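Local coordinates for phenylacetic acid degradation protein PaaI (Thermus thermophilus HB8, PDB 1WLV), which probably hydrolyses acyl-CoA thioesters and binds coenzyme A, as a member of the hotdog-fold thioesterase superfamily, at residues Y44-S49 and V80-V85; A76-E81 and V100-K105; T93-V98 and T111-R116. All coordinates share one frame; numbering follows the deposited sequence.

Interaction 1 of 3, residues Y44-S49 and V80-V85; sequences YALADS and VEARAV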
loop_
_atom_site.group_PDB
_atom_site.type_symbol
_atom_site.label_atom_id
_atom_site.label_comp_id
_atom_site.label_asym_id
_atom_site.label_seq_id
_atom_site.Cartn_x
_atom_site.Cartn_y
_atom_site.Cartn_z
ATOM N N TYR A 44 -2.189 12.636 6.490
ATOM C CA TYR A 44 -1.872 11.278 6.902
ATOM C C TYR A 44 -1.940 11.177 8.423
ATOM O O TYR A 44 -2.535 10.243 8.963
ATOM C CB TYR A 44 -0.475 10.878 6.415
ATOM C CG TYR A 44 -0.067 9.495 6.870
ATOM C CD1 TYR A 44 0.499 9.291 8.129
ATOM C CD2 TYR A 44 -0.272 8.386 6.051
ATOM C CE1 TYR A 44 0.856 8.019 8.561
ATOM C CE2 TYR A 44 0.079 7.110 6.474
ATOM C CZ TYR A 44 0.646 6.937 7.732
ATOM O OH TYR A 44 1.025 5.680 8.148
ATOM N N ALA A 45 -1.338 12.149 9.109
ATOM C CA ALA A 45 -1.335 12.164 10.569
ATOM C C ALA A 45 -2.763 12.140 11.105
ATOM O O ALA A 45 -3.057 11.462 12.093
ATOM C CB ALA A 45 -0.598 13.408 11.083
ATOM N N LEU A 46 -3.647 12.885 10.451
ATOM C CA LEU A 46 -5.048 12.937 10.861
ATOM C C LEU A 46 -5.705 11.563 10.729
ATOM O O LEU A 46 -6.309 11.059 11.676
ATOM C CB LEU A 46 -5.809 13.962 10.008
ATOM C CG LEU A 46 -7.339 13.934 10.082
ATOM C CD1 LEU A 46 -7.814 14.261 11.494
ATOM C CD2 LEU A 46 -7.904 14.935 9.087
ATOM N N ALA A 47 -5.581 10.956 9.551
ATOM C CA ALA A 47 -6.169 9.638 9.310
ATOM C C ALA A 47 -5.540 8.582 10.215
ATOM O O ALA A 47 -6.239 7.735 10.777
ATOM C CB ALA A 47 -5.991 9.243 7.843
ATOM N N ASP A 48 -4.219 8.646 10.354
ATOM C CA ASP A 48 -3.475 7.702 11.183
ATOM C C ASP A 48 -3.910 7.783 12.643
ATOM O O ASP A 48 -3.914 6.778 13.357
ATOM C CB ASP A 48 -1.972 7.986 11.068
ATOM C CG ASP A 48 -1.124 6.994 11.846
ATOM O OD1 ASP A 48 -1.219 5.775 11.584
ATOM O OD2 ASP A 48 -0.352 7.442 12.718
ATOM N N SER A 49 -4.273 8.985 13.081
ATOM C CA SER A 49 -4.724 9.204 14.451
ATOM C C SER A 49 -6.074 8.537 14.708
ATOM O O SER A 49 -6.271 7.920 15.754
ATOM C CB SER A 49 -4.811 10.703 14.743
ATOM O OG SER A 49 -3.513 11.273 14.781
ATOM N N VAL A 80 -11.490 19.426 8.433
ATOM C CA VAL A 80 -11.345 18.042 8.014
ATOM C C VAL A 80 -11.765 17.060 9.097
ATOM O O VAL A 80 -11.651 17.349 10.285
ATOM C CB VAL A 80 -9.878 17.744 7.634
ATOM C CG1 VAL A 80 -9.428 18.674 6.527
ATOM C CG2 VAL A 80 -8.981 17.927 8.849
ATOM N N GLU A 81 -12.256 15.903 8.665
ATOM C CA GLU A 81 -12.675 14.836 9.565
ATOM C C GLU A 81 -12.174 13.499 9.031
ATOM O O GLU A 81 -12.196 13.255 7.827
ATOM C CB GLU A 81 -14.204 14.776 9.687
ATOM C CG GLU A 81 -14.802 15.806 10.631
ATOM C CD GLU A 81 -16.309 15.656 10.791
ATOM O OE1 GLU A 81 -16.896 16.422 11.579
ATOM O OE2 GLU A 81 -16.906 14.776 10.134
ATOM N N ALA A 82 -11.705 12.647 9.934
ATOM C CA ALA A 82 -11.231 11.326 9.562
ATOM C C ALA A 82 -12.073 10.328 10.341
ATOM O O ALA A 82 -12.107 10.365 11.569
ATOM C CB ALA A 82 -9.762 11.160 9.916
ATOM N N ARG A 83 -12.762 9.451 9.622
ATOM C CA ARG A 83 -13.597 8.446 10.257
ATOM C C ARG A 83 -13.024 7.065 9.994
ATOM O O ARG A 83 -12.930 6.629 8.849
ATOM C CB ARG A 83 -15.032 8.528 9.732
ATOM C CG ARG A 83 -15.941 7.449 10.297
ATOM C CD ARG A 83 -17.407 7.788 10.086
ATOM N NE ARG A 83 -18.281 6.716 10.554
ATOM C CZ ARG A 83 -18.414 5.544 9.943
ATOM N NH1 ARG A 83 -17.733 5.292 8.834
ATOM N NH2 ARG A 83 -19.228 4.622 10.442
ATOM N N ALA A 84 -12.641 6.384 11.066
ATOM C CA ALA A 84 -12.060 5.059 10.962
ATOM C C ALA A 84 -13.085 3.973 11.237
ATOM O O ALA A 84 -13.844 4.052 12.208
ATOM C CB ALA A 84 -10.895 4.932 11.939
ATOM N N VAL A 85 -13.106 2.962 10.375
ATOM C CA VAL A 85 -14.016 1.836 10.535
ATOM C C VAL A 85 -13.222 0.544 10.412
ATOM O O VAL A 85 -12.311 0.429 9.593
ATOM C CB VAL A 85 -15.144 1.843 9.480
ATOM C CG1 VAL A 85 -15.904 3.153 9.552
ATOM C CG2 VAL A 85 -14.572 1.622 8.092
#
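L46 and A82 carry the sound part of this contact. L46 CG sits 3.7 Å from A82 CB, and L46 CD1 lies 4.0 Å from the same methyl. The methyl of A82 also comes close to the helix backbone, with its CB 3.9 Å from A47 CA. No hydrogen bond joins 44-49 to 80-85, so the contact is wholly one of apolar surfaces. L46 has CG anti to its backbone N (chi1 167°). This torsion sends the branched end down onto the strand, where L46 CD2 lies 3.7 Å from V80 CB. The still closer modelled approach of L46 CD2 to a V80 methyl is doubtful. V80 and A82 both point from the strand toward the helix.

This is the hotdog fold: helix 40-55 lies against one face of the curved antiparallel sheet. The short axes of 44-49 and 80-85 run 36° apart and approach to 7.7 Å. Small residues allow this spacing. A47 and A82 have their CA atoms 5.3 Å apart, and V98 of the next strand touches both. V23 of the neighbouring strand 20-26 also packs on L46.

The opposite face of the strand, with E81 and R83, is the side nearer solvent. Both residues point away from the helix; E81 is partly exposed and R83 exposed. Toward A84 the contact thins out, although A84 still points to the helix side. Within the helix, S49 OG donates to A45 O over 2.7 Å. S49 N bonds the same oxygen from the opposite face of its carbonyl plane. D48 points away from the strand and packs on H39 of the second subunit.

Interaction 2 of 3, residues A76-E81 and V100-K105; sequences AGARVE and VVSEGK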
loop_
_atom_site.group_PDB
_atom_site.type_symbol
_atom_site.label_atom_id
_atom_site.label_comp_id
_atom_site.label_asym_id
_atom_site.label_seq_id
_atom_site.Cartn_x
_atom_site.Cartn_y
_atom_site.Cartn_z
ATOM N N ALA A 76 -5.396 26.211 3.648
ATOM C CA ALA A 76 -5.575 26.607 5.038
ATOM C C ALA A 76 -7.027 27.004 5.278
ATOM O O ALA A 76 -7.675 27.587 4.403
ATOM C CB ALA A 76 -4.651 27.776 5.371
ATOM N N GLY A 77 -7.535 26.685 6.463
ATOM C CA GLY A 77 -8.909 27.020 6.790
ATOM C C GLY A 77 -9.866 25.859 6.612
ATOM O O GLY A 77 -10.931 25.824 7.226
ATOM N N ALA A 78 -9.489 24.897 5.776
ATOM C CA ALA A 78 -10.341 23.745 5.526
ATOM C C ALA A 78 -10.552 22.887 6.769
ATOM O O ALA A 78 -9.594 22.522 7.458
ATOM C CB ALA A 78 -9.752 22.897 4.413
ATOM N N ARG A 79 -11.815 22.579 7.049
ATOM C CA ARG A 79 -12.180 21.733 8.180
ATOM C C ARG A 79 -12.116 20.307 7.664
ATOM O O ARG A 79 -12.640 20.006 6.589
ATOM C CB ARG A 79 -13.603 22.026 8.652
ATOM C CG ARG A 79 -13.788 23.353 9.367
ATOM C CD ARG A 79 -15.231 23.490 9.826
ATOM N NE ARG A 79 -15.666 22.323 10.592
ATOM C CZ ARG A 79 -16.921 22.097 10.973
ATOM N NH1 ARG A 79 -17.877 22.960 10.661
ATOM N NH2 ARG A 79 -17.221 21.004 11.662
ATOM N N VAL A 80 -11.490 19.426 8.433
ATOM C CA VAL A 80 -11.345 18.042 8.014
ATOM C C VAL A 80 -11.765 17.060 9.097
ATOM O O VAL A 80 -11.651 17.349 10.285
ATOM C CB VAL A 80 -9.878 17.744 7.634
ATOM C CG1 VAL A 80 -9.428 18.674 6.527
ATOM C CG2 VAL A 80 -8.981 17.927 8.849
ATOM N N GLU A 81 -12.256 15.903 8.665
ATOM C CA GLU A 81 -12.675 14.836 9.565
ATOM C C GLU A 81 -12.174 13.499 9.031
ATOM O O GLU A 81 -12.196 13.255 7.827
ATOM C CB GLU A 81 -14.204 14.776 9.687
ATOM C CG GLU A 81 -14.802 15.806 10.631
ATOM C CD GLU A 81 -16.309 15.656 10.791
ATOM O OE1 GLU A 81 -16.896 16.422 11.579
ATOM O OE2 GLU A 81 -16.906 14.776 10.134
ATOM N N VAL A 100 -10.971 10.432 4.803
ATOM C CA VAL A 100 -10.662 11.807 5.167
ATOM C C VAL A 100 -11.614 12.665 4.353
ATOM O O VAL A 100 -11.568 12.667 3.124
ATOM C CB VAL A 100 -9.207 12.168 4.829
ATOM C CG1 VAL A 100 -8.920 13.609 5.221
ATOM C CG2 VAL A 100 -8.261 11.223 5.567
ATOM N N VAL A 101 -12.479 13.392 5.050
ATOM C CA VAL A 101 -13.487 14.205 4.391
ATOM C C VAL A 101 -13.475 15.673 4.778
ATOM O O VAL A 101 -13.257 16.024 5.938
ATOM C CB VAL A 101 -14.897 13.642 4.698
ATOM C CG1 VAL A 101 -15.963 14.450 3.962
ATOM C CG2 VAL A 101 -14.960 12.169 4.314
ATOM N N SER A 102 -13.714 16.524 3.787
ATOM C CA SER A 102 -13.788 17.960 3.997
ATOM C C SER A 102 -14.977 18.481 3.196
ATOM O O SER A 102 -15.030 18.323 1.973
ATOM C CB SER A 102 -12.513 18.657 3.531
ATOM O OG SER A 102 -12.595 20.048 3.794
ATOM N N GLU A 103 -15.926 19.092 3.896
ATOM C CA GLU A 103 -17.126 19.642 3.274
ATOM C C GLU A 103 -17.813 18.641 2.356
ATOM O O GLU A 103 -18.169 18.962 1.220
ATOM C CB GLU A 103 -16.790 20.919 2.495
ATOM C CG GLU A 103 -16.252 22.057 3.357
ATOM C CD GLU A 103 -17.158 22.390 4.534
ATOM O OE1 GLU A 103 -18.381 22.545 4.319
ATOM O OE2 GLU A 103 -16.644 22.501 5.672
ATOM N N GLY A 104 -17.989 17.424 2.857
ATOM C CA GLY A 104 -18.655 16.389 2.087
ATOM C C GLY A 104 -17.861 15.728 0.974
ATOM O O GLY A 104 -18.371 14.823 0.316
ATOM N N LYS A 105 -16.621 16.156 0.754
ATOM C CA LYS A 105 -15.808 15.566 -0.308
ATOM C C LYS A 105 -14.751 14.616 0.255
ATOM O O LYS A 105 -14.146 14.893 1.292
ATOM C CB LYS A 105 -15.120 16.667 -1.120
ATOM C CG LYS A 105 -16.060 17.718 -1.697
ATOM C CD LYS A 105 -17.007 17.127 -2.726
ATOM C CE LYS A 105 -17.791 18.217 -3.454
ATOM N NZ LYS A 105 -18.642 19.023 -2.530
HETATM O O HOH W 1 -13.951 23.627 5.524
HETATM O O HOH W 2 -15.868 19.811 6.427
#
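R79 O is gripped by S102 OG and by a water. S102 OG donates to R79 O over 2.8 Å, tilted 29° from the carbonyl plane. The hydroxyl is anti to the S102 backbone N (chi1 -178°), which carries it across to the opposing strand. Water 2 donates to the same R79 O at a longer 3.2 Å. It also accepts from E103 N and donates to E103 OE2, so it ties the turn to the strand. Water 1 makes a second bridge, accepting from R79 N and donating to E103 OE2. The R79 guanidinium and E103 carboxylate have opposite charges, but their charged atoms do not touch.

Strands 79-89 and 93-102 form an antiparallel hairpin of the hotdog sheet, and this contact lies at its open end. E81 and V101 are a hydrogen-bonded pair. V101 N donates to E81 O at 2.8 Å with a nearly straight bond (174°), and E81 N returns one to V101 O at 2.9 Å. Beyond S102 the chain reverses in a type I' turn to K105, where positive phi at E103 and G104 suits the turn. V80 CG1 meets S102 CB at 4.3 Å on the buried side.

Interaction 3 of 3, residues T93-V98 and T111-R116; sequences TATYRV and TGTVFR. With COA (coenzyme A), chain J.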
loop_
_atom_site.group_PDB
_atom_site.type_symbol
_atom_site.label_atom_id
_atom_site.label_comp_id
_atom_site.label_asym_id
_atom_site.label_seq_id
_atom_site.Cartn_x
_atom_site.Cartn_y
_atom_site.Cartn_z
ATOM N N THR A 93 -3.804 -9.279 14.291
ATOM C CA THR A 93 -3.827 -8.061 13.492
ATOM C C THR A 93 -5.256 -7.584 13.282
ATOM O O THR A 93 -6.208 -8.318 13.527
ATOM C CB THR A 93 -3.194 -8.281 12.102
ATOM O OG1 THR A 93 -3.951 -9.262 11.386
ATOM C CG2 THR A 93 -1.753 -8.753 12.229
ATOM N N ALA A 94 -5.390 -6.343 12.828
ATOM C CA ALA A 94 -6.685 -5.743 12.547
ATOM C C ALA A 94 -6.466 -4.709 11.445
ATOM O O ALA A 94 -5.411 -4.073 11.380
ATOM C CB ALA A 94 -7.251 -5.077 13.800
ATOM N N THR A 95 -7.455 -4.549 10.576
ATOM C CA THR A 95 -7.347 -3.605 9.470
ATOM C C THR A 95 -8.510 -2.619 9.487
ATOM O O THR A 95 -9.659 -2.996 9.745
ATOM C CB THR A 95 -7.305 -4.368 8.130
ATOM O OG1 THR A 95 -6.221 -5.305 8.163
ATOM C CG2 THR A 95 -7.102 -3.410 6.958
ATOM N N TYR A 96 -8.198 -1.352 9.219
ATOM C CA TYR A 96 -9.192 -0.287 9.230
ATOM C C TYR A 96 -9.170 0.586 7.991
ATOM O O TYR A 96 -8.112 0.837 7.410
ATOM C CB TYR A 96 -8.979 0.628 10.444
ATOM C CG TYR A 96 -9.035 -0.095 11.764
ATOM C CD1 TYR A 96 -8.002 -0.949 12.158
ATOM C CD2 TYR A 96 -10.159 0.003 12.580
ATOM C CE1 TYR A 96 -8.096 -1.697 13.331
ATOM C CE2 TYR A 96 -10.265 -0.740 13.751
ATOM C CZ TYR A 96 -9.233 -1.590 14.117
ATOM O OH TYR A 96 -9.363 -2.356 15.251
ATOM N N ARG A 97 -10.352 1.038 7.593
ATOM C CA ARG A 97 -10.481 1.950 6.469
ATOM C C ARG A 97 -10.740 3.302 7.118
ATOM O O ARG A 97 -11.572 3.408 8.022
ATOM C CB ARG A 97 -11.667 1.583 5.565
ATOM C CG ARG A 97 -12.092 2.741 4.659
ATOM C CD ARG A 97 -13.092 2.346 3.574
ATOM N NE ARG A 97 -14.320 1.757 4.098
ATOM C CZ ARG A 97 -14.612 0.462 4.035
ATOM N NH1 ARG A 97 -13.761 -0.384 3.465
ATOM N NH2 ARG A 97 -15.755 0.012 4.535
ATOM N N VAL A 98 -10.013 4.324 6.687
ATOM C CA VAL A 98 -10.206 5.660 7.240
ATOM C C VAL A 98 -10.449 6.649 6.113
ATOM O O VAL A 98 -9.591 6.841 5.253
ATOM C CB VAL A 98 -8.977 6.130 8.049
ATOM C CG1 VAL A 98 -9.249 7.505 8.645
ATOM C CG2 VAL A 98 -8.654 5.119 9.147
ATOM N N THR A 111 -5.776 3.260 4.447
ATOM C CA THR A 111 -6.018 1.855 4.761
ATOM C C THR A 111 -4.891 1.433 5.693
ATOM O O THR A 111 -3.724 1.568 5.347
ATOM C CB THR A 111 -5.973 0.973 3.497
ATOM O OG1 THR A 111 -6.823 1.535 2.490
ATOM C CG2 THR A 111 -6.458 -0.434 3.823
ATOM N N GLY A 112 -5.232 0.927 6.873
ATOM C CA GLY A 112 -4.188 0.540 7.800
ATOM C C GLY A 112 -4.382 -0.758 8.550
ATOM O O GLY A 112 -5.501 -1.163 8.868
ATOM N N THR A 113 -3.264 -1.417 8.828
ATOM C CA THR A 113 -3.286 -2.665 9.566
ATOM C C THR A 113 -2.401 -2.508 10.794
ATOM O O THR A 113 -1.289 -1.985 10.705
ATOM C CB THR A 113 -2.775 -3.831 8.698
ATOM O OG1 THR A 113 -3.662 -4.015 7.585
ATOM C CG2 THR A 113 -2.711 -5.117 9.505
ATOM N N VAL A 114 -2.913 -2.931 11.945
ATOM C CA VAL A 114 -2.145 -2.852 13.179
ATOM C C VAL A 114 -1.699 -4.234 13.592
ATOM O O VAL A 114 -2.246 -5.246 13.144
ATOM C CB VAL A 114 -2.965 -2.286 14.366
ATOM C CG1 VAL A 114 -3.315 -0.836 14.127
ATOM C CG2 VAL A 114 -4.221 -3.129 14.581
ATOM N N PHE A 115 -0.689 -4.256 14.451
ATOM C CA PHE A 115 -0.160 -5.487 15.005
ATOM C C PHE A 115 -0.656 -5.417 16.446
ATOM O O PHE A 115 -0.381 -4.442 17.147
ATOM C CB PHE A 115 1.374 -5.474 14.948
ATOM C CG PHE A 115 2.020 -6.683 15.566
ATOM C CD1 PHE A 115 2.133 -6.803 16.950
ATOM C CD2 PHE A 115 2.528 -7.701 14.764
ATOM C CE1 PHE A 115 2.745 -7.918 17.525
ATOM C CE2 PHE A 115 3.142 -8.824 15.329
ATOM C CZ PHE A 115 3.252 -8.931 16.713
ATOM N N ARG A 116 -1.408 -6.427 16.873
ATOM C CA ARG A 116 -1.955 -6.443 18.228
ATOM C C ARG A 116 -0.965 -7.060 19.208
ATOM O O ARG A 116 -0.729 -8.265 19.187
ATOM C CB ARG A 116 -3.280 -7.218 18.243
ATOM C CG ARG A 116 -4.314 -6.665 17.267
ATOM C CD ARG A 116 -5.650 -7.380 17.386
ATOM N NE ARG A 116 -6.292 -7.131 18.673
ATOM C CZ ARG A 116 -7.314 -7.838 19.148
ATOM N NH1 ARG A 116 -7.812 -8.844 18.442
ATOM N NH2 ARG A 116 -7.835 -7.541 20.332
HETATM N N1A COA J . 10.950 -0.780 23.257
HETATM C C2A COA J . 12.078 -0.672 22.505
HETATM N N3A COA J . 12.180 -1.439 21.385
HETATM C C4A COA J . 11.228 -2.309 20.963
HETATM C C5A COA J . 10.038 -2.427 21.747
HETATM C C6A COA J . 9.958 -1.635 22.885
HETATM N N6A COA J . 8.844 -1.714 23.667
HETATM N N7A COA J . 9.209 -3.357 21.141
HETATM C C8A COA J . 9.893 -3.755 20.059
HETATM N N9A COA J . 11.093 -3.178 19.894
HETATM C C1B COA J . 11.948 -3.533 18.763
HETATM C C2B COA J . 12.920 -4.714 18.912
HETATM O O2B COA J . 13.968 -4.530 19.863
HETATM C C3B COA J . 13.373 -4.959 17.469
HETATM O O3B COA J . 14.408 -4.030 17.058
HETATM P P3B COA J . 15.820 -4.692 16.889
HETATM O O7A COA J . 15.781 -5.808 15.803
HETATM O O8A COA J . 16.290 -5.317 18.238
HETATM O O9A COA J . 16.702 -3.490 16.456
HETATM C C4B COA J . 12.038 -4.706 16.735
HETATM O O4B COA J . 11.378 -3.670 17.460
HETATM C C5B COA J . 11.101 -5.945 16.638
HETATM O O5B COA J . 10.595 -6.456 17.916
HETATM P P1A COA J . 10.377 -7.965 18.252
HETATM O O1A COA J . 11.116 -8.893 17.259
HETATM O O2A COA J . 10.850 -8.149 19.726
HETATM O O3A COA J . 8.856 -8.307 18.274
HETATM P P2A COA J . 7.760 -8.258 17.162
HETATM O O4A COA J . 8.150 -9.192 16.026
HETATM O O5A COA J . 6.458 -8.704 17.857
HETATM O O6A COA J . 7.542 -6.785 16.656
HETATM C CBP COA J . 6.150 -4.968 15.819
HETATM C CCP COA J . 6.518 -6.449 15.660
HETATM C CDP COA J . 5.079 -4.615 14.766
HETATM C CEP COA J . 5.522 -4.827 17.228
HETATM C CAP COA J . 7.466 -4.176 15.629
HETATM O OAP COA J . 7.957 -4.391 14.298
HETATM C C9P COA J . 7.382 -2.674 15.912
HETATM O O9P COA J . 7.555 -2.211 17.036
HETATM N N8P COA J . 7.100 -1.932 14.821
HETATM C C7P COA J . 6.986 -0.479 14.942
HETATM C C6P COA J . 5.562 -0.040 15.322
HETATM C C5P COA J . 5.501 1.474 15.432
HETATM O O5P COA J . 6.319 2.118 16.083
HETATM N N4P COA J . 4.466 2.001 14.744
HETATM C C3P COA J . 4.198 3.447 14.696
HETATM C C2P COA J . 3.729 4.014 16.047
HETATM S S1P COA J . 2.227 3.215 16.660
#
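T95 OG1 and T113 OG1 share a hydrogen bond of 2.9 Å between facing threonines, and either may be the donor. Both hydroxyls lie beside their own backbone N (chi1 -56° for T95, -63° for T113), which turns them toward each other across the non-hydrogen-bonded pair. The backbone carries the rest. Y96 and G112 form a hydrogen-bonded pair: Y96 N donates to G112 O at 2.7 Å, and G112 N returns a bond to Y96 O at 2.9 Å. A94 and V114 form another. V114 N to A94 O is a firm 2.8 Å bond, while the return bond from A94 N to V114 O is weak. T113 CA also lies close to A94 O.

These strands, 93-102 and 105-116, form a hairpin of the hotdog sheet, with 79-89 on one side and 61-70 on the other. On the face with A94, Y96 and V114, V114 CG2 packs on A94 CB at 3.7 Å. The Y96 ring has that methyl and G112 O at its edge, and its OH makes a weak hydrogen bond to E86 OE2. V114 also meets F51 and S55 of helix 40-55. R116 reaches over the T93 backbone with its CG and CD, while its NH1 bonds S90 O.

On the threonine face, F115 meets coenzyme A. Its ring carries CCP of the ligand over the centre of one face, 4.1 Å above the plane, and CZ lies 3.4 Å from COA O5A. An alanine here would remove the ring and is likely to leave the pantetheine methyls and CCP without the flat surface they rest on. S90 OG, R91 N and R92 N of the fourth subunit hydrogen-bond the ligand, as do F71 O and K105 NZ of the second. F115 therefore gives coenzyme A an apolar support, while polar groups from other subunits hold it by hydrogen bonds.

All three interactions draw on one antiparallel sheet. Interaction 1 sits about 2 Å from the chain centre, where helix 40-55 meets strand 79-89. Interaction 2 shares V80 and E81 with it and lies about 11 Å away between centres. Its V100 packs on A47 of the helix. Interaction 3 lies about 13 Å from interaction 1, on the next hairpin, with V98 touching A84. Interactions 2 and 3 both use strand 93-102 but lie on opposite sides of the chain centre, about 23 Å apart. Along the chain, interaction 1 closes before interaction 3 opens, and the segments of interactions 2 and 3 alternate. The helix-covered core and the coenzyme A contact use opposite faces of the shared sheet.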